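Local coordinates for protein putative secreted endoglycosylceramidase (Rhodococcus hoagii, PDB 6JYZ) that probably hydrolyses O-glycosidic bonds as a family 5 glycoside hydrolase, acting as an endogalactosylceramidase on galactose-containing glycosphingolipids, at residues 275-280 with 319-324; 289-294 with 312-317; 220-225 with 261-266; 22-27 with 254-259. All coordinates share one frame; numbering follows the deposited sequence.

Contact 1 (275-280 with 319-324); sequences ALPPRH and DWYGAP
Tyr321 drives its phenol into the bend made by Leu276 and Pro277, and this is the tightly packed half of the contact. Its OH donates to Pro277 O at 2.7 Å, in the carbonyl plane and on a lone pair, with a C=O...O angle of 129°. The same oxygen is wedged 3.3 Å from Pro277 CD and 3.4 Å from Leu276 CB, with apolar carbon packed beside the bond. Leu276 CD1 packs obliquely on the six-membered ring of Trp320, 3.6 Å from CE3, while that edge of the indole stands over the centre of the Tyr321 ring. Further in, Phe262 meets Tyr321 edge-to-face.

The outer half is a surface clasp. Trp320 projects from the last turn of helix 307-321 with CG anti to the backbone N (chi1 178°), and the long chain of Arg279 is laid over one indole face. Arg279 CG sits 3.4 Å from the centroid of the six-membered ring as a CH-pi contact. The chain bends at chi3, and the guanidinium lies flat on the indole, planes 8° apart, an off-centre cation-pi stack on the five-membered ring. From there Arg279 NH1 reaches Trp320 O, 2.9 Å away and in the guanidinium plane. Gly322, with positive phi, ends the helix in a Schellman motif.

The loop after helix 268-271 is thus fixed to the C-terminal end of helix 307-321 twice. A hydroxyl-to-carbonyl bond holds its inner part, and an exposed arginine, probably favoured by the partial negative charge of the helix end, covers the tryptophan.

Contact 2 (289-294 with 312-317); sequences FSPHLY and RIAVAA
Phe289 turns CG anti to its backbone N (chi1 -177°), which swings the ring off the end of strand 287-289 toward Ala317 of helix 307-321; Leu293, with CG anti to the carbonyl carbon instead (chi1 -57°), sends CD2 to Ala314 one helical turn earlier. Phe289 CE2 touches Ala317 CB at 3.5 Å, approaching obliquely, while Ala314 O lies near the plane of the ring at its edge, 4.0 Å from CD2. Two loop residues meet Ala314 CB: Pro291 CG lies 3.9 Å from it and Leu293 CD2 3.8 Å. Pro291 CD also lies over one face of the Phe289 ring, toward its rim, so ring, proline and leucine form a continuous apolar surface against the two methyls.

The small alanines let the helix come close, with Pro291 CA and Ala314 CA 7.0 Å apart. A leucine in place of Phe289 would probably leave a gap beside Ala317 CB and deprive Tyr321 and Phe262 of the ring they pack on.

His292 and Tyr294 carry polar bonds away from the helix, Tyr294 OH to Glu329 OE1. Packing of a strand end and the loop after it on the next helix fits the (beta/alpha)8 barrel of family 5. Across the contact the chemistry is purely apolar: it rests on van der Waals fit, and the polar side chains of the loop find their partners elsewhere.

Contact 3 (220-225 with 261-266); sequences LNEPNP and IFEPSA
Two hydrogen bonds tie Glu222 and Pro223 to the turn that follows strand 259-262. Glu222 N donates to Glu263 OE1 at 2.8 Å (158° at the hydrogen), meeting it from above the carboxylate plane, and Ala266 N donates to Pro223 O at 2.9 Å. A CA-H...O contact adds to the second, Ser265 CA lying 3.2 Å from Pro223 O. Ser265 OG itself caps Leu267 N and bonds Asp274 OD2.

The charge of Glu263 is met from outside the two segments: OE2 forms a salt bridge with Arg83 NH2, which also bonds Asn221 OD1. Replacing Glu263 by a leucine is likely to leave Glu222 N and Arg83 without their carboxylate and let the 220-225 loop shift.

Van der Waals contacts complete the contact. Ala266 CB rests 3.9 Å from Glu222 CB, and Pro223 CD lies 4.1 Å from Glu263 CB.

Asn221-Glu222-Pro223 matches the Asn-Glu-Pro signature of family 5, whose glutamate is the acid/base in relatives; Glu222 OE2 bonds His292 ND1 and Ser269 OG. Glu263, a second-shell carboxylate clamped to the Glu222 backbone, is therefore consistent with a part in positioning that side chain.

Contact 4 (22-27 with 254-259); sequences LPRLTV and GGFPHL
The Phe256 ring is sandwiched: Arg24 CD lies over one face, 3.5 Å from the ring centroid as a CH-pi contact, and His258 CE1 over the opposite face. The guanidinium of Arg24 has slid past the ring toward Phe256 CB, which stands over its centre, with the two planes 16° apart. At the guanidinium edge, in its plane, sits a water. Arg24, extended from CG to NE, lays its aliphatic part along the ring; Arg24 NE comes within 3.2 Å of Phe256 CD1.

The water joins the two backbones. It accepts from Arg24 NE at 2.9 Å and donates to Leu25 O and to Pro257 O, each at 2.7 Å, so all three polar groups are paired through one molecule. Beyond the water from Arg24, Leu259 packs on the strand: its CD2 lies 3.8 Å from Thr26 CA and 3.9 Å from Val27 CG2. Leu25 and Leu259 both also pack on Val215 of strand 214-218.

The contact sets the N-terminal hairpin of strands 25-28 and 31-34 against the loop that enters strand 259-262, at the start of the barrel strand and thus the end opposite the usual (beta/alpha)8 catalytic face. With no direct hydrogen bond between the segments, its chemistry implies a join made by a CH-pi contact toward the outside, a shared water in the middle and leucine packing within.

How the contacts relate
Contacts 1, 2 and 3 form one block, their centres 11 to 13 Å apart. Contacts 1 and 2 share helix 307-321, and Leu276 CD2 reaches Phe289 CZ at 3.7 Å. Bound isopropanol, probably from the crystallisation liquor, lies about 4 Å from the Leu276 side chain and about 5 Å from that of Ala317. Contact 3 joins contact 1 where Tyr321 CZ packs on Phe262 CE2 (3.5 Å), and contact 2 at His292 ND1 and Glu222 OE2 (2.7 Å), close to the probable catalytic centre. Contact 4, centred about 23 Å from contacts 2 and 3, is joined to contact 3 along strand 259-262, and touches contact 1 through Val27 CG1 and Pro324 CG (3.6 Å).

Contact 1 (275-280 with 319-324)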
loop_
_atom_site.group_PDB
_atom_site.type_symbol
_atom_site.label_atom_id
_atom_site.label_comp_id
_atom_site.label_asym_id
_atom_site.label_seq_id
_atom_site.Cartn_x
_atom_site.Cartn_y
_atom_site.Cartn_z
ATOM N N ALA A 275 13.507 -7.788 11.984
ATOM C CA ALA A 275 14.050 -9.012 11.376
ATOM C C ALA A 275 13.390 -9.172 10.014
ATOM O O ALA A 275 12.276 -8.698 9.765
ATOM C CB ALA A 275 13.723 -10.198 12.248
ATOM N N LEU A 276 14.097 -9.773 9.085
ATOM C CA LEU A 276 13.676 -9.899 7.691
ATOM C C LEU A 276 13.220 -11.332 7.400
ATOM O O LEU A 276 13.944 -12.291 7.716
ATOM C CB LEU A 276 14.809 -9.522 6.749
ATOM C CG LEU A 276 15.234 -8.069 6.808
ATOM C CD1 LEU A 276 16.361 -7.752 5.882
ATOM C CD2 LEU A 276 14.056 -7.109 6.492
ATOM N N PRO A 277 12.071 -11.552 6.758
ATOM C CA PRO A 277 11.731 -12.876 6.241
ATOM C C PRO A 277 12.884 -13.486 5.455
ATOM O O PRO A 277 13.446 -12.838 4.566
ATOM C CB PRO A 277 10.495 -12.614 5.333
ATOM C CG PRO A 277 9.853 -11.400 6.039
ATOM C CD PRO A 277 11.057 -10.554 6.415
ATOM N N PRO A 278 13.344 -14.700 5.770
ATOM C CA PRO A 278 14.550 -15.225 5.126
ATOM C C PRO A 278 14.413 -15.262 3.614
ATOM O O PRO A 278 13.379 -15.587 3.057
ATOM C CB PRO A 278 14.656 -16.609 5.747
ATOM C CG PRO A 278 14.059 -16.428 7.156
ATOM C CD PRO A 278 12.908 -15.489 6.960
ATOM N N ARG A 279 15.521 -14.908 2.973
ATOM C CA ARG A 279 15.603 -14.789 1.515
ATOM C C ARG A 279 15.188 -16.039 0.803
ATOM O O ARG A 279 14.597 -15.920 -0.308
ATOM C CB ARG A 279 17.095 -14.692 1.063
ATOM C CG ARG A 279 17.695 -13.360 1.406
ATOM C CD ARG A 279 19.019 -13.163 0.650
ATOM N NE ARG A 279 20.236 -13.920 0.875
ATOM C CZ ARG A 279 21.418 -13.364 0.582
ATOM N NH1 ARG A 279 21.455 -12.144 0.057
ATOM N NH2 ARG A 279 22.550 -14.015 0.797
ATOM N N HIS A 280 15.480 -17.228 1.311
ATOM C CA HIS A 280 15.168 -18.420 0.562
ATOM C C HIS A 280 13.660 -18.553 0.339
ATOM O O HIS A 280 13.219 -19.182 -0.631
ATOM C CB HIS A 280 15.728 -19.681 1.230
ATOM C CG HIS A 280 14.967 -20.173 2.438
ATOM N ND1 HIS A 280 15.109 -19.728 3.767
ATOM C CD2 HIS A 280 14.043 -21.122 2.444
ATOM C CE1 HIS A 280 14.288 -20.493 4.499
ATOM N NE2 HIS A 280 13.607 -21.267 3.728
ATOM N N ASP A 319 18.229 -4.353 -0.860
ATOM C CA ASP A 319 19.436 -4.806 -1.557
ATOM C C ASP A 319 19.869 -6.191 -1.121
ATOM O O ASP A 319 20.350 -6.974 -1.941
ATOM C CB ASP A 319 20.532 -3.763 -1.347
ATOM C CG ASP A 319 21.876 -4.215 -1.891
ATOM O OD1 ASP A 319 21.985 -4.182 -3.144
ATOM O OD2 ASP A 319 22.721 -4.673 -1.079
ATOM N N TRP A 320 19.647 -6.542 0.142
ATOM C CA TRP A 320 19.926 -7.900 0.586
ATOM C C TRP A 320 19.104 -8.928 -0.169
ATOM O O TRP A 320 19.556 -10.037 -0.491
ATOM C CB TRP A 320 19.729 -7.991 2.106
ATOM C CG TRP A 320 19.951 -9.362 2.690
ATOM C CD1 TRP A 320 21.181 -9.978 2.803
ATOM C CD2 TRP A 320 18.970 -10.169 3.330
ATOM N NE1 TRP A 320 20.985 -11.149 3.501
ATOM C CE2 TRP A 320 19.646 -11.329 3.773
ATOM C CE3 TRP A 320 17.573 -10.114 3.455
ATOM C CZ2 TRP A 320 19.017 -12.379 4.452
ATOM C CZ3 TRP A 320 16.945 -11.130 4.152
ATOM C CH2 TRP A 320 17.649 -12.241 4.653
ATOM N N TYR A 321 17.836 -8.608 -0.476
ATOM C CA TYR A 321 16.988 -9.442 -1.260
ATOM C C TYR A 321 17.280 -9.347 -2.751
ATOM O O TYR A 321 16.694 -10.121 -3.535
ATOM C CB TYR A 321 15.499 -9.089 -1.093
ATOM C CG TYR A 321 14.926 -9.425 0.250
ATOM C CD1 TYR A 321 14.627 -10.753 0.570
ATOM C CD2 TYR A 321 14.634 -8.426 1.148
ATOM C CE1 TYR A 321 13.995 -11.054 1.789
ATOM C CE2 TYR A 321 14.036 -8.707 2.381
ATOM C CZ TYR A 321 13.728 -10.024 2.666
ATOM O OH TYR A 321 13.098 -10.290 3.869
ATOM N N GLY A 322 18.087 -8.372 -3.147
ATOM C CA GLY A 322 18.303 -8.108 -4.581
ATOM C C GLY A 322 17.034 -7.591 -5.249
ATOM O O GLY A 322 16.907 -7.733 -6.464
ATOM N N ALA A 323 16.145 -6.970 -4.488
ATOM C CA ALA A 323 14.801 -6.655 -4.965
ATOM C C ALA A 323 14.584 -5.149 -4.983
ATOM O O ALA A 323 15.164 -4.420 -4.168
ATOM C CB ALA A 323 13.802 -7.263 -4.002
ATOM N N PRO A 324 13.618 -4.643 -5.764
ATOM C CA PRO A 324 13.238 -3.247 -5.589
ATOM C C PRO A 324 12.588 -2.998 -4.240
ATOM O O PRO A 324 12.016 -3.914 -3.623
ATOM C CB PRO A 324 12.158 -3.054 -6.696
ATOM C CG PRO A 324 12.447 -4.173 -7.706
ATOM C CD PRO A 324 12.916 -5.365 -6.839
#

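Contact 2 (289-294 with 312-317)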
loop_
_atom_site.group_PDB
_atom_site.type_symbol
_atom_site.label_atom_id
_atom_site.label_comp_id
_atom_site.label_asym_id
_atom_site.label_seq_id
_atom_site.Cartn_x
_atom_site.Cartn_y
_atom_site.Cartn_z
ATOM N N PHE A 289 10.330 -5.682 -2.045
ATOM C CA PHE A 289 10.268 -5.508 -0.596
ATOM C C PHE A 289 9.509 -4.232 -0.237
ATOM O O PHE A 289 9.765 -3.152 -0.804
ATOM C CB PHE A 289 11.711 -5.432 -0.081
ATOM C CG PHE A 289 11.805 -5.320 1.427
ATOM C CD1 PHE A 289 11.109 -6.199 2.253
ATOM C CD2 PHE A 289 12.538 -4.301 2.031
ATOM C CE1 PHE A 289 11.180 -6.079 3.659
ATOM C CE2 PHE A 289 12.593 -4.211 3.439
ATOM C CZ PHE A 289 11.912 -5.075 4.215
ATOM N N SER A 290 8.514 -4.344 0.646
ATOM C CA SER A 290 7.567 -3.267 0.890
ATOM C C SER A 290 7.354 -3.031 2.390
ATOM O O SER A 290 6.247 -3.212 2.902
ATOM C CB SER A 290 6.276 -3.604 0.177
ATOM O OG SER A 290 5.409 -2.495 0.151
ATOM N N PRO A 291 8.371 -2.570 3.126
ATOM C CA PRO A 291 8.174 -2.059 4.488
ATOM C C PRO A 291 7.398 -0.755 4.425
ATOM O O PRO A 291 7.355 -0.072 3.385
ATOM C CB PRO A 291 9.617 -1.802 4.958
ATOM C CG PRO A 291 10.319 -1.358 3.680
ATOM C CD PRO A 291 9.723 -2.283 2.610
ATOM N N HIS A 292 6.718 -0.443 5.508
ATOM C CA HIS A 292 5.954 0.785 5.674
ATOM C C HIS A 292 6.805 1.771 6.446
ATOM O O HIS A 292 7.221 1.508 7.578
ATOM C CB HIS A 292 4.599 0.550 6.359
ATOM C CG HIS A 292 3.778 -0.421 5.546
ATOM N ND1 HIS A 292 2.596 -0.960 6.031
ATOM C CD2 HIS A 292 3.958 -0.899 4.275
ATOM C CE1 HIS A 292 2.077 -1.745 5.062
ATOM N NE2 HIS A 292 2.878 -1.747 3.988
ATOM N N LEU A 293 7.118 2.879 5.771
ATOM C CA LEU A 293 8.176 3.806 6.284
ATOM C C LEU A 293 7.578 4.896 7.141
ATOM O O LEU A 293 7.312 6.019 6.683
ATOM C CB LEU A 293 8.956 4.392 5.106
ATOM C CG LEU A 293 9.612 3.368 4.192
ATOM C CD1 LEU A 293 10.490 4.058 3.117
ATOM C CD2 LEU A 293 10.523 2.421 4.966
ATOM N N TYR A 294 7.326 4.558 8.406
ATOM C CA TYR A 294 6.631 5.420 9.350
ATOM C C TYR A 294 7.576 6.128 10.340
ATOM O O TYR A 294 7.075 6.767 11.279
ATOM C CB TYR A 294 5.539 4.630 10.103
ATOM C CG TYR A 294 4.273 4.438 9.282
ATOM C CD1 TYR A 294 3.521 5.504 8.791
ATOM C CD2 TYR A 294 3.780 3.181 8.982
ATOM C CE1 TYR A 294 2.314 5.339 8.127
ATOM C CE2 TYR A 294 2.572 2.967 8.323
ATOM C CZ TYR A 294 1.849 4.055 7.893
ATOM O OH TYR A 294 0.628 3.963 7.270
ATOM N N ARG A 312 17.404 4.589 4.435
ATOM C CA ARG A 312 18.658 3.867 4.268
ATOM C C ARG A 312 18.549 2.424 4.760
ATOM O O ARG A 312 19.055 1.516 4.107
ATOM C CB ARG A 312 19.841 4.568 5.018
ATOM C CG ARG A 312 20.188 5.876 4.278
ATOM C CD ARG A 312 21.388 6.531 5.022
ATOM N NE ARG A 312 21.576 7.862 4.445
ATOM C CZ ARG A 312 21.163 9.024 4.955
ATOM N NH1 ARG A 312 20.594 9.103 6.149
ATOM N NH2 ARG A 312 21.437 10.138 4.268
ATOM N N ILE A 313 17.839 2.210 5.873
ATOM C CA ILE A 313 17.660 0.855 6.387
ATOM C C ILE A 313 16.846 0.024 5.404
ATOM O O ILE A 313 17.182 -1.099 5.086
ATOM C CB ILE A 313 16.956 0.948 7.752
ATOM C CG1 ILE A 313 17.874 1.627 8.787
ATOM C CG2 ILE A 313 16.580 -0.455 8.214
ATOM C CD1 ILE A 313 17.156 2.042 10.082
ATOM N N ALA A 314 15.750 0.616 4.891
ATOM C CA ALA A 314 14.897 -0.108 3.954
ATOM C C ALA A 314 15.618 -0.427 2.647
ATOM O O ALA A 314 15.443 -1.493 2.072
ATOM C CB ALA A 314 13.645 0.706 3.683
ATOM N N VAL A 315 16.425 0.531 2.157
ATOM C CA VAL A 315 17.174 0.343 0.922
ATOM C C VAL A 315 18.219 -0.776 1.116
ATOM O O VAL A 315 18.399 -1.630 0.246
ATOM C CB VAL A 315 17.858 1.672 0.521
ATOM C CG1 VAL A 315 18.947 1.487 -0.545
ATOM C CG2 VAL A 315 16.834 2.674 0.032
ATOM N N ALA A 316 18.882 -0.805 2.290
ATOM C CA ALA A 316 19.846 -1.875 2.527
ATOM C C ALA A 316 19.169 -3.233 2.614
ATOM O O ALA A 316 19.669 -4.243 2.118
ATOM C CB ALA A 316 20.626 -1.610 3.808
ATOM N N ALA A 317 17.989 -3.287 3.233
ATOM C CA ALA A 317 17.226 -4.554 3.324
ATOM C C ALA A 317 16.820 -5.022 1.920
ATOM O O ALA A 317 16.967 -6.176 1.565
ATOM C CB ALA A 317 16.018 -4.350 4.220
#

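Contact 3 (220-225 with 261-266)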
loop_
_atom_site.group_PDB
_atom_site.type_symbol
_atom_site.label_atom_id
_atom_site.label_comp_id
_atom_site.label_asym_id
_atom_site.label_seq_id
_atom_site.Cartn_x
_atom_site.Cartn_y
_atom_site.Cartn_z
ATOM N N LEU A 220 0.225 -10.018 2.231
ATOM C CA LEU A 220 -0.561 -9.778 3.444
ATOM C C LEU A 220 -0.087 -8.476 4.054
ATOM O O LEU A 220 1.154 -8.313 4.295
ATOM C CB LEU A 220 -0.398 -10.922 4.447
ATOM C CG LEU A 220 -1.240 -10.829 5.723
ATOM C CD1 LEU A 220 -2.728 -10.787 5.402
ATOM C CD2 LEU A 220 -0.909 -11.992 6.620
ATOM N N ASN A 221 -1.002 -7.576 4.333
ATOM C CA ASN A 221 -0.599 -6.305 4.946
ATOM C C ASN A 221 -0.113 -6.555 6.363
ATOM O O ASN A 221 -0.761 -7.322 7.121
ATOM C CB ASN A 221 -1.832 -5.423 5.062
ATOM C CG ASN A 221 -1.488 -4.115 5.746
ATOM O OD1 ASN A 221 -0.694 -3.330 5.201
ATOM N ND2 ASN A 221 -2.076 -3.830 6.884
ATOM N N GLU A 222 0.967 -5.884 6.745
ATOM C CA GLU A 222 1.529 -5.817 8.123
ATOM C C GLU A 222 1.298 -7.112 8.886
ATOM O O GLU A 222 0.687 -7.100 9.987
ATOM C CB GLU A 222 0.959 -4.614 8.858
ATOM C CG GLU A 222 1.373 -3.324 8.191
ATOM C CD GLU A 222 1.110 -2.059 8.978
ATOM O OE1 GLU A 222 0.310 -2.110 9.921
ATOM O OE2 GLU A 222 1.622 -0.963 8.582
ATOM N N PRO A 223 1.876 -8.237 8.436
ATOM C CA PRO A 223 1.629 -9.483 9.172
ATOM C C PRO A 223 2.066 -9.340 10.630
ATOM O O PRO A 223 3.193 -8.903 10.889
ATOM C CB PRO A 223 2.449 -10.523 8.422
ATOM C CG PRO A 223 2.620 -9.932 7.052
ATOM C CD PRO A 223 2.710 -8.420 7.245
ATOM N N ASN A 224 1.196 -9.683 11.570
ATOM C CA ASN A 224 1.599 -9.517 12.949
ATOM C C ASN A 224 2.534 -10.667 13.382
ATOM O O ASN A 224 2.514 -11.759 12.778
ATOM C CB ASN A 224 0.397 -9.471 13.888
ATOM C CG ASN A 224 -0.464 -8.222 13.776
ATOM O OD1 ASN A 224 -0.424 -7.412 12.736
ATOM N ND2 ASN A 224 -1.293 -7.996 14.722
ATOM N N PRO A 225 3.335 -10.511 14.440
ATOM C CA PRO A 225 4.204 -11.595 14.886
ATOM C C PRO A 225 3.495 -12.858 15.357
ATOM O O PRO A 225 4.105 -13.912 15.426
ATOM C CB PRO A 225 5.016 -10.933 16.025
ATOM C CG PRO A 225 5.023 -9.475 15.674
ATOM C CD PRO A 225 3.640 -9.232 15.094
ATOM N N ILE A 261 4.653 -8.446 -3.940
ATOM C CA ILE A 261 5.044 -7.407 -3.003
ATOM C C ILE A 261 4.917 -8.051 -1.623
ATOM O O ILE A 261 3.861 -8.577 -1.248
ATOM C CB ILE A 261 4.085 -6.228 -3.190
ATOM C CG1 ILE A 261 4.401 -5.593 -4.561
ATOM C CG2 ILE A 261 4.227 -5.204 -2.082
ATOM C CD1 ILE A 261 3.289 -4.649 -5.063
ATOM N N PHE A 262 6.027 -8.066 -0.882
ATOM C CA PHE A 262 6.040 -8.757 0.411
ATOM C C PHE A 262 6.578 -7.804 1.464
ATOM O O PHE A 262 7.385 -6.909 1.188
ATOM C CB PHE A 262 6.862 -10.044 0.366
ATOM C CG PHE A 262 8.341 -9.804 0.304
ATOM C CD1 PHE A 262 9.011 -9.540 -0.890
ATOM C CD2 PHE A 262 9.124 -9.845 1.475
ATOM C CE1 PHE A 262 10.371 -9.265 -0.882
ATOM C CE2 PHE A 262 10.469 -9.584 1.454
ATOM C CZ PHE A 262 11.113 -9.291 0.270
ATOM N N GLU A 263 6.102 -8.047 2.706
ATOM C CA GLU A 263 6.337 -7.094 3.788
ATOM C C GLU A 263 7.137 -7.734 4.908
ATOM O O GLU A 263 6.980 -8.939 5.194
ATOM C CB GLU A 263 5.009 -6.584 4.341
ATOM C CG GLU A 263 4.231 -5.799 3.256
ATOM C CD GLU A 263 2.953 -5.280 3.818
ATOM O OE1 GLU A 263 2.885 -4.845 4.966
ATOM O OE2 GLU A 263 1.902 -5.313 3.064
ATOM N N PRO A 264 7.867 -6.973 5.711
ATOM C CA PRO A 264 8.301 -7.474 7.026
ATOM C C PRO A 264 7.066 -7.481 7.924
ATOM O O PRO A 264 5.963 -7.055 7.557
ATOM C CB PRO A 264 9.268 -6.332 7.443
ATOM C CG PRO A 264 8.605 -5.081 6.917
ATOM C CD PRO A 264 8.056 -5.513 5.548
ATOM N N SER A 265 7.235 -7.961 9.151
ATOM C CA SER A 265 6.155 -7.932 10.114
ATOM C C SER A 265 5.734 -6.490 10.393
ATOM O O SER A 265 6.455 -5.506 10.109
ATOM C CB SER A 265 6.462 -8.628 11.436
ATOM O OG SER A 265 6.999 -7.697 12.407
ATOM N N ALA A 266 4.555 -6.363 11.002
ATOM C CA ALA A 266 4.027 -5.081 11.454
ATOM C C ALA A 266 5.005 -4.329 12.355
ATOM O O ALA A 266 4.843 -3.118 12.494
ATOM C CB ALA A 266 2.740 -5.354 12.234
#

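Contact 4 (22-27 with 254-259)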
loop_
_atom_site.group_PDB
_atom_site.type_symbol
_atom_site.label_atom_id
_atom_site.label_comp_id
_atom_site.label_asym_id
_atom_site.label_seq_id
_atom_site.Cartn_x
_atom_site.Cartn_y
_atom_site.Cartn_z
ATOM N N LEU A 22 -1.092 0.270 -18.092
ATOM C CA LEU A 22 -0.810 0.212 -19.559
ATOM C C LEU A 22 0.214 -0.867 -19.929
ATOM O O LEU A 22 -0.236 -2.020 -20.012
ATOM C CB LEU A 22 -0.808 1.542 -20.304
ATOM C CG LEU A 22 -1.393 1.427 -21.716
ATOM C CD1 LEU A 22 -2.223 2.646 -22.106
ATOM C CD2 LEU A 22 -0.275 1.194 -22.718
ATOM N N PRO A 23 1.551 -0.654 -20.008
ATOM C CA PRO A 23 2.433 -1.776 -20.311
ATOM C C PRO A 23 2.637 -2.691 -19.101
ATOM O O PRO A 23 2.589 -2.265 -17.922
ATOM C CB PRO A 23 3.735 -1.153 -20.767
ATOM C CG PRO A 23 3.709 0.177 -20.089
ATOM C CD PRO A 23 2.269 0.625 -20.082
ATOM N N ARG A 24 2.930 -3.933 -19.357
ATOM C CA ARG A 24 3.193 -4.911 -18.293
ATOM C C ARG A 24 4.443 -4.457 -17.546
ATOM O O ARG A 24 5.440 -4.008 -18.136
ATOM C CB ARG A 24 3.435 -6.261 -18.975
ATOM C CG ARG A 24 4.013 -7.327 -18.048
ATOM C CD ARG A 24 4.050 -8.661 -18.783
ATOM N NE ARG A 24 4.996 -9.585 -18.154
ATOM C CZ ARG A 24 5.327 -10.730 -18.765
ATOM N NH1 ARG A 24 4.821 -10.983 -19.974
ATOM N NH2 ARG A 24 6.180 -11.537 -18.150
ATOM N N LEU A 25 4.414 -4.692 -16.224
ATOM C CA LEU A 25 5.544 -4.401 -15.356
ATOM C C LEU A 25 6.302 -5.659 -14.973
ATOM O O LEU A 25 5.685 -6.727 -14.726
ATOM C CB LEU A 25 5.078 -3.708 -14.074
ATOM C CG LEU A 25 4.381 -2.399 -14.365
ATOM C CD1 LEU A 25 3.939 -1.712 -13.064
ATOM C CD2 LEU A 25 5.238 -1.474 -15.202
ATOM N N THR A 26 7.584 -5.535 -14.789
ATOM C CA THR A 26 8.536 -6.574 -14.419
ATOM C C THR A 26 9.562 -5.958 -13.475
ATOM O O THR A 26 9.415 -4.813 -13.018
ATOM C CB THR A 26 9.142 -7.144 -15.729
ATOM O OG1 THR A 26 9.912 -8.305 -15.404
ATOM C CG2 THR A 26 10.029 -6.172 -16.477
ATOM N N VAL A 27 10.563 -6.766 -13.116
ATOM C CA VAL A 27 11.665 -6.323 -12.292
ATOM C C VAL A 27 12.945 -6.624 -13.056
ATOM O O VAL A 27 13.105 -7.748 -13.570
ATOM C CB VAL A 27 11.654 -7.036 -10.925
ATOM C CG1 VAL A 27 12.961 -6.758 -10.167
ATOM C CG2 VAL A 27 10.450 -6.652 -10.101
ATOM N N GLY A 254 -1.195 -19.567 -18.274
ATOM C CA GLY A 254 -2.012 -19.024 -19.373
ATOM C C GLY A 254 -2.010 -17.508 -19.398
ATOM O O GLY A 254 -2.505 -16.897 -20.352
ATOM N N GLY A 255 -1.444 -16.849 -18.356
ATOM C CA GLY A 255 -1.201 -15.413 -18.352
ATOM C C GLY A 255 0.293 -15.187 -18.218
ATOM O O GLY A 255 1.115 -15.803 -18.878
ATOM N N PHE A 256 0.672 -14.270 -17.316
ATOM C CA PHE A 256 2.064 -13.940 -17.118
ATOM C C PHE A 256 2.289 -13.704 -15.636
ATOM O O PHE A 256 1.334 -13.414 -14.925
ATOM C CB PHE A 256 2.524 -12.748 -17.992
ATOM C CG PHE A 256 1.846 -11.447 -17.647
ATOM C CD1 PHE A 256 2.368 -10.668 -16.619
ATOM C CD2 PHE A 256 0.736 -10.993 -18.359
ATOM C CE1 PHE A 256 1.792 -9.443 -16.275
ATOM C CE2 PHE A 256 0.193 -9.753 -17.996
ATOM C CZ PHE A 256 0.702 -9.028 -16.966
ATOM N N PRO A 257 3.560 -13.787 -15.180
ATOM C CA PRO A 257 3.836 -13.589 -13.754
ATOM C C PRO A 257 3.843 -12.109 -13.403
ATOM O O PRO A 257 4.539 -11.319 -14.007
ATOM C CB PRO A 257 5.222 -14.213 -13.557
ATOM C CG PRO A 257 5.849 -14.113 -14.909
ATOM C CD PRO A 257 4.710 -14.341 -15.903
ATOM N N HIS A 258 3.045 -11.759 -12.414
ATOM C CA HIS A 258 3.025 -10.415 -11.865
ATOM C C HIS A 258 3.990 -10.260 -10.696
ATOM O O HIS A 258 4.544 -11.243 -10.190
ATOM C CB HIS A 258 1.588 -10.044 -11.471
ATOM C CG HIS A 258 0.628 -9.998 -12.629
ATOM N ND1 HIS A 258 0.316 -11.131 -13.456
ATOM C CD2 HIS A 258 -0.076 -8.940 -13.088
ATOM C CE1 HIS A 258 -0.615 -10.701 -14.363
ATOM N NE2 HIS A 258 -0.870 -9.402 -14.102
ATOM N N LEU A 259 4.184 -9.018 -10.246
ATOM C CA LEU A 259 5.108 -8.801 -9.103
ATOM C C LEU A 259 4.509 -9.305 -7.803
ATOM O O LEU A 259 3.288 -9.306 -7.628
ATOM C CB LEU A 259 5.374 -7.294 -8.959
ATOM C CG LEU A 259 6.117 -6.617 -10.077
ATOM C CD1 LEU A 259 6.533 -5.185 -9.823
ATOM C CD2 LEU A 259 6.779 -7.400 -11.148
HETATM O O HOH W 1 5.822 -9.354 -15.374
#